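Long-range contact in glycoside hydrolase family 81 (PDB 6FOP), which probably hydrolyses beta-1,3-glucans such as laminarin as a glucanase of the Clostridium thermocellum cellulosome: residues A[409-421]-A[468-482]. Residues are numbered along the deposited sequence; the frame is centred on the assembly and turned at random.
Sequences SDEELNDHHFHYG and RNFDPYEGHSWASGH. With CA (calcium ion), chain B.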
# COMPACT_ATOMS: atom_id res chain seq x y z
N SER A 409 -2.34 8.89 -14.58
CA SER A 409 -3.38 7.91 -14.26
C SER A 409 -3.82 7.10 -15.47
O SER A 409 -4.28 5.97 -15.33
CB SER A 409 -4.58 8.57 -13.57
OG SER A 409 -5.20 9.51 -14.43
N ASP A 410 -3.67 7.70 -16.65
CA ASP A 410 -3.99 7.06 -17.91
C ASP A 410 -2.84 6.23 -18.50
O ASP A 410 -2.93 5.01 -18.54
CB ASP A 410 -4.54 8.09 -18.92
CG ASP A 410 -3.65 9.31 -19.12
OD1 ASP A 410 -2.61 9.50 -18.43
OD2 ASP A 410 -4.00 10.12 -20.00
N GLU A 411 -1.74 6.88 -18.90
CA GLU A 411 -0.68 6.22 -19.66
C GLU A 411 0.24 5.37 -18.81
O GLU A 411 0.86 4.43 -19.32
CB GLU A 411 0.21 7.25 -20.36
CG GLU A 411 -0.47 8.00 -21.45
CD GLU A 411 0.53 8.81 -22.23
OE1 GLU A 411 0.96 9.88 -21.72
OE2 GLU A 411 0.91 8.34 -23.32
N GLU A 412 0.32 5.68 -17.52
CA GLU A 412 1.22 4.98 -16.60
C GLU A 412 0.50 4.17 -15.55
O GLU A 412 1.13 3.52 -14.71
CB GLU A 412 2.13 6.00 -15.93
CG GLU A 412 3.06 6.73 -16.88
CD GLU A 412 3.85 7.78 -16.17
OE1 GLU A 412 4.56 7.43 -15.20
OE2 GLU A 412 3.79 8.96 -16.56
N LEU A 413 -0.84 4.24 -15.54
CA LEU A 413 -1.65 3.62 -14.49
C LEU A 413 -1.19 4.03 -13.10
O LEU A 413 -1.26 3.27 -12.12
CB LEU A 413 -1.75 2.09 -14.68
CG LEU A 413 -2.47 1.69 -15.95
CD1 LEU A 413 -2.58 0.18 -16.01
CD2 LEU A 413 -3.85 2.35 -16.16
N ASN A 414 -0.77 5.29 -12.99
CA ASN A 414 -0.39 5.81 -11.67
C ASN A 414 -1.62 6.12 -10.80
O ASN A 414 -2.63 6.60 -11.30
CB ASN A 414 0.40 7.10 -11.77
CG ASN A 414 1.76 6.95 -12.42
OD1 ASN A 414 2.37 5.88 -12.42
ND2 ASN A 414 2.22 8.04 -13.02
N ASP A 415 -1.50 5.86 -9.50
CA ASP A 415 -2.27 6.63 -8.52
C ASP A 415 -3.78 6.37 -8.50
O ASP A 415 -4.53 7.21 -7.98
CB ASP A 415 -2.06 8.15 -8.69
CG ASP A 415 -0.62 8.60 -8.55
OD1 ASP A 415 0.24 7.78 -8.24
OD2 ASP A 415 -0.35 9.81 -8.79
N HIS A 416 -4.27 5.25 -9.01
CA HIS A 416 -5.73 5.13 -9.04
C HIS A 416 -6.34 5.14 -7.64
O HIS A 416 -7.47 5.61 -7.46
CB HIS A 416 -6.20 3.88 -9.80
CG HIS A 416 -6.04 4.00 -11.28
ND1 HIS A 416 -6.67 3.14 -12.16
CD2 HIS A 416 -5.31 4.84 -12.04
CE1 HIS A 416 -6.36 3.48 -13.40
NE2 HIS A 416 -5.52 4.50 -13.36
N HIS A 417 -5.65 4.56 -6.68
CA HIS A 417 -6.13 4.58 -5.30
C HIS A 417 -6.26 6.02 -4.76
O HIS A 417 -7.27 6.34 -4.11
CB HIS A 417 -5.32 3.64 -4.37
CG HIS A 417 -3.86 3.99 -4.23
ND1 HIS A 417 -3.12 4.62 -5.21
CD2 HIS A 417 -3.01 3.77 -3.21
CE1 HIS A 417 -1.88 4.77 -4.79
NE2 HIS A 417 -1.78 4.27 -3.57
N PHE A 418 -5.27 6.87 -5.06
CA PHE A 418 -5.33 8.26 -4.60
C PHE A 418 -6.54 8.95 -5.24
O PHE A 418 -7.28 9.68 -4.55
CB PHE A 418 -4.08 9.03 -5.04
CG PHE A 418 -2.77 8.51 -4.49
CD1 PHE A 418 -2.68 7.76 -3.33
CD2 PHE A 418 -1.59 8.86 -5.14
CE1 PHE A 418 -1.44 7.40 -2.82
CE2 PHE A 418 -0.37 8.46 -4.66
CZ PHE A 418 -0.30 7.74 -3.49
N HIS A 419 -6.71 8.81 -6.55
CA HIS A 419 -7.78 9.53 -7.22
C HIS A 419 -9.13 8.99 -6.76
O HIS A 419 -10.04 9.75 -6.39
CB HIS A 419 -7.73 9.35 -8.73
CG HIS A 419 -6.61 10.01 -9.45
ND1 HIS A 419 -5.30 10.03 -9.06
CD2 HIS A 419 -6.64 10.60 -10.67
CE1 HIS A 419 -4.57 10.62 -10.00
NE2 HIS A 419 -5.36 10.97 -10.98
N TYR A 420 -9.30 7.68 -6.86
CA TYR A 420 -10.62 7.10 -6.66
C TYR A 420 -11.03 7.07 -5.19
O TYR A 420 -12.21 7.01 -4.90
CB TYR A 420 -10.71 5.73 -7.29
CG TYR A 420 -10.47 5.68 -8.79
CD1 TYR A 420 -10.36 6.81 -9.57
CD2 TYR A 420 -10.30 4.45 -9.42
CE1 TYR A 420 -10.11 6.74 -10.92
CE2 TYR A 420 -10.04 4.37 -10.75
CZ TYR A 420 -9.92 5.51 -11.51
OH TYR A 420 -9.66 5.47 -12.85
N GLY A 421 -10.09 7.10 -4.26
CA GLY A 421 -10.42 7.15 -2.85
C GLY A 421 -11.35 8.31 -2.51
O GLY A 421 -12.25 8.16 -1.70
N ARG A 468 -4.96 -4.28 -6.72
CA ARG A 468 -4.02 -3.52 -7.53
C ARG A 468 -3.01 -2.72 -6.74
O ARG A 468 -1.81 -3.05 -6.71
CB ARG A 468 -4.72 -2.62 -8.56
CG ARG A 468 -3.75 -1.97 -9.54
CD ARG A 468 -4.37 -0.85 -10.35
NE ARG A 468 -5.57 -1.29 -11.04
CZ ARG A 468 -5.60 -1.97 -12.19
NH1 ARG A 468 -4.47 -2.31 -12.84
NH2 ARG A 468 -6.76 -2.36 -12.69
N ASN A 469 -3.44 -1.63 -6.09
CA ASN A 469 -2.45 -0.74 -5.49
C ASN A 469 -1.78 -1.27 -4.22
O ASN A 469 -0.62 -0.93 -3.95
CB ASN A 469 -3.02 0.64 -5.29
CG ASN A 469 -3.31 1.31 -6.61
OD1 ASN A 469 -4.43 1.17 -7.12
ND2 ASN A 469 -2.34 1.98 -7.19
N PHE A 470 -2.47 -2.13 -3.47
CA PHE A 470 -1.95 -2.60 -2.20
C PHE A 470 -0.96 -3.72 -2.42
O PHE A 470 -1.25 -4.64 -3.20
CB PHE A 470 -3.07 -3.07 -1.30
CG PHE A 470 -2.63 -3.30 0.12
CD1 PHE A 470 -2.29 -2.21 0.94
CD2 PHE A 470 -2.62 -4.56 0.67
CE1 PHE A 470 -1.90 -2.41 2.25
CE2 PHE A 470 -2.24 -4.75 1.99
CZ PHE A 470 -1.88 -3.66 2.78
N ASP A 471 0.17 -3.71 -1.70
CA ASP A 471 1.18 -4.80 -1.70
C ASP A 471 0.96 -5.55 -0.38
O ASP A 471 1.27 -5.03 0.70
CB ASP A 471 2.56 -4.20 -1.76
CG ASP A 471 3.69 -5.23 -1.76
OD1 ASP A 471 3.52 -6.28 -1.11
OD2 ASP A 471 4.76 -4.88 -2.33
N PRO A 472 0.42 -6.77 -0.44
CA PRO A 472 0.10 -7.48 0.81
C PRO A 472 1.28 -7.76 1.72
O PRO A 472 1.10 -7.93 2.94
CB PRO A 472 -0.56 -8.78 0.33
CG PRO A 472 -0.95 -8.53 -1.07
CD PRO A 472 -0.02 -7.53 -1.63
N TYR A 473 2.47 -7.88 1.15
CA TYR A 473 3.63 -8.28 1.93
C TYR A 473 4.39 -7.08 2.50
O TYR A 473 4.80 -7.10 3.66
CB TYR A 473 4.55 -9.29 1.20
CG TYR A 473 5.24 -10.26 2.12
CD1 TYR A 473 6.50 -9.98 2.65
CD2 TYR A 473 4.67 -11.49 2.39
CE1 TYR A 473 7.13 -10.87 3.48
CE2 TYR A 473 5.31 -12.39 3.23
CZ TYR A 473 6.57 -12.10 3.74
OH TYR A 473 7.22 -13.00 4.57
N GLU A 474 4.58 -6.05 1.69
CA GLU A 474 5.13 -4.81 2.26
C GLU A 474 4.13 -4.12 3.19
O GLU A 474 4.53 -3.28 3.97
CB GLU A 474 5.60 -3.83 1.19
CG GLU A 474 6.84 -4.30 0.45
CD GLU A 474 7.82 -3.23 0.04
OE1 GLU A 474 7.78 -2.06 0.54
OE2 GLU A 474 8.72 -3.59 -0.77
N GLY A 475 2.84 -4.45 3.04
CA GLY A 475 1.80 -3.88 3.88
C GLY A 475 1.39 -2.46 3.56
O GLY A 475 0.79 -1.81 4.41
N HIS A 476 1.73 -1.97 2.37
CA HIS A 476 1.36 -0.64 1.98
C HIS A 476 1.10 -0.62 0.48
O HIS A 476 1.38 -1.62 -0.21
CB HIS A 476 2.44 0.39 2.35
CG HIS A 476 3.71 0.20 1.60
ND1 HIS A 476 3.90 0.67 0.31
CD2 HIS A 476 4.82 -0.51 1.92
CE1 HIS A 476 5.07 0.24 -0.13
NE2 HIS A 476 5.66 -0.44 0.83
N SER A 477 0.68 0.51 -0.03
CA SER A 477 0.38 0.69 -1.42
C SER A 477 1.52 1.25 -2.24
O SER A 477 2.51 1.79 -1.69
CB SER A 477 -0.89 1.51 -1.55
OG SER A 477 -1.97 0.87 -0.90
N TRP A 478 1.36 1.14 -3.56
CA TRP A 478 2.33 1.63 -4.51
C TRP A 478 1.65 2.53 -5.54
O TRP A 478 0.56 2.22 -6.06
CB TRP A 478 2.99 0.48 -5.25
CG TRP A 478 3.91 -0.40 -4.46
CD1 TRP A 478 3.76 -1.75 -4.28
CD2 TRP A 478 5.15 -0.07 -3.85
NE1 TRP A 478 4.80 -2.27 -3.57
CE2 TRP A 478 5.68 -1.26 -3.30
CE3 TRP A 478 5.86 1.12 -3.65
CZ2 TRP A 478 6.91 -1.31 -2.67
CZ3 TRP A 478 7.09 1.08 -3.02
CH2 TRP A 478 7.58 -0.14 -2.51
N ALA A 479 2.32 3.64 -5.83
CA ALA A 479 1.78 4.65 -6.73
C ALA A 479 2.04 4.41 -8.20
O ALA A 479 1.17 4.70 -9.03
CB ALA A 479 2.30 6.02 -6.33
N SER A 480 3.23 3.90 -8.55
CA SER A 480 3.61 3.81 -9.98
C SER A 480 2.97 2.58 -10.60
O SER A 480 3.11 1.49 -10.08
CB SER A 480 5.12 3.71 -10.12
OG SER A 480 5.51 3.60 -11.47
N GLY A 481 2.32 2.74 -11.76
CA GLY A 481 1.81 1.58 -12.47
C GLY A 481 2.88 0.60 -12.93
O GLY A 481 2.65 -0.61 -12.94
N HIS A 482 4.05 1.15 -13.28
CA HIS A 482 5.09 0.43 -13.99
C HIS A 482 6.39 0.20 -13.21
O HIS A 482 7.16 -0.68 -13.61
CB HIS A 482 5.39 1.15 -15.32
CG HIS A 482 5.66 2.60 -15.17
ND1 HIS A 482 6.83 3.11 -14.67
CD2 HIS A 482 4.85 3.67 -15.37
CE1 HIS A 482 6.76 4.42 -14.63
NE2 HIS A 482 5.57 4.78 -15.04
CA CA B . -1.00 -5.06 -5.48
O HOH W 1 5.12 6.21 -12.14
O HOH W 2 -3.14 2.71 -10.14
O HOH W 3 0.66 -3.33 -5.08
O HOH W 4 1.07 -6.25 -5.00
O HOH W 5 -0.46 -5.41 -7.77
O HOH W 6 -1.75 -7.32 -5.56
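The side-chain amide of Asn-469 lies flat against the imidazole of His-417, their planes 7° apart, with CB of Asn-469 3.8 Å from the ring centroid in a CH-pi contact. His-417 reaches this place because its CG sits between backbone N and carbonyl carbon (chi1 62°); the opposite face of the ring is taken by Phe-418, and NE2 is held by Gln-491. The amide is fixed in turn: Asn-469 ND2 gives a nearly straight bond to Trp-478 O (3.1 Å) and another to a water that also bridges Leu-413 O and His-416 N. Asn-469 OD1 is buried without a polar partner. Next to this stack, Asp-415 N donates to Ala-479 O at 2.9 Å, and the methyl of Ala-479 touches Phe-418 CE2.

Farther along, the contact becomes polar. His-482 NE2 points straight at Glu-412 OE1 (2.8 Å, 178°) in its own ring plane, on the carboxylate's anti side but tilted from that group's plane; Ser-480 OG, also bonded to Ala-483, lies over the imidazole centre. Asn-414, whose ND2 bonds to Tyr-407, accepts at OD1 from Gly-481 N.

Within the C-terminal family 81 domain, the loop entering helix 416-433 thus meets both ends of hairpin 470-477, beside calcium ligands Leu-467, Arg-468 and Phe-470, while strand 490-491 and helix 494-511 pack against His-417, Phe-418 and Ser-477.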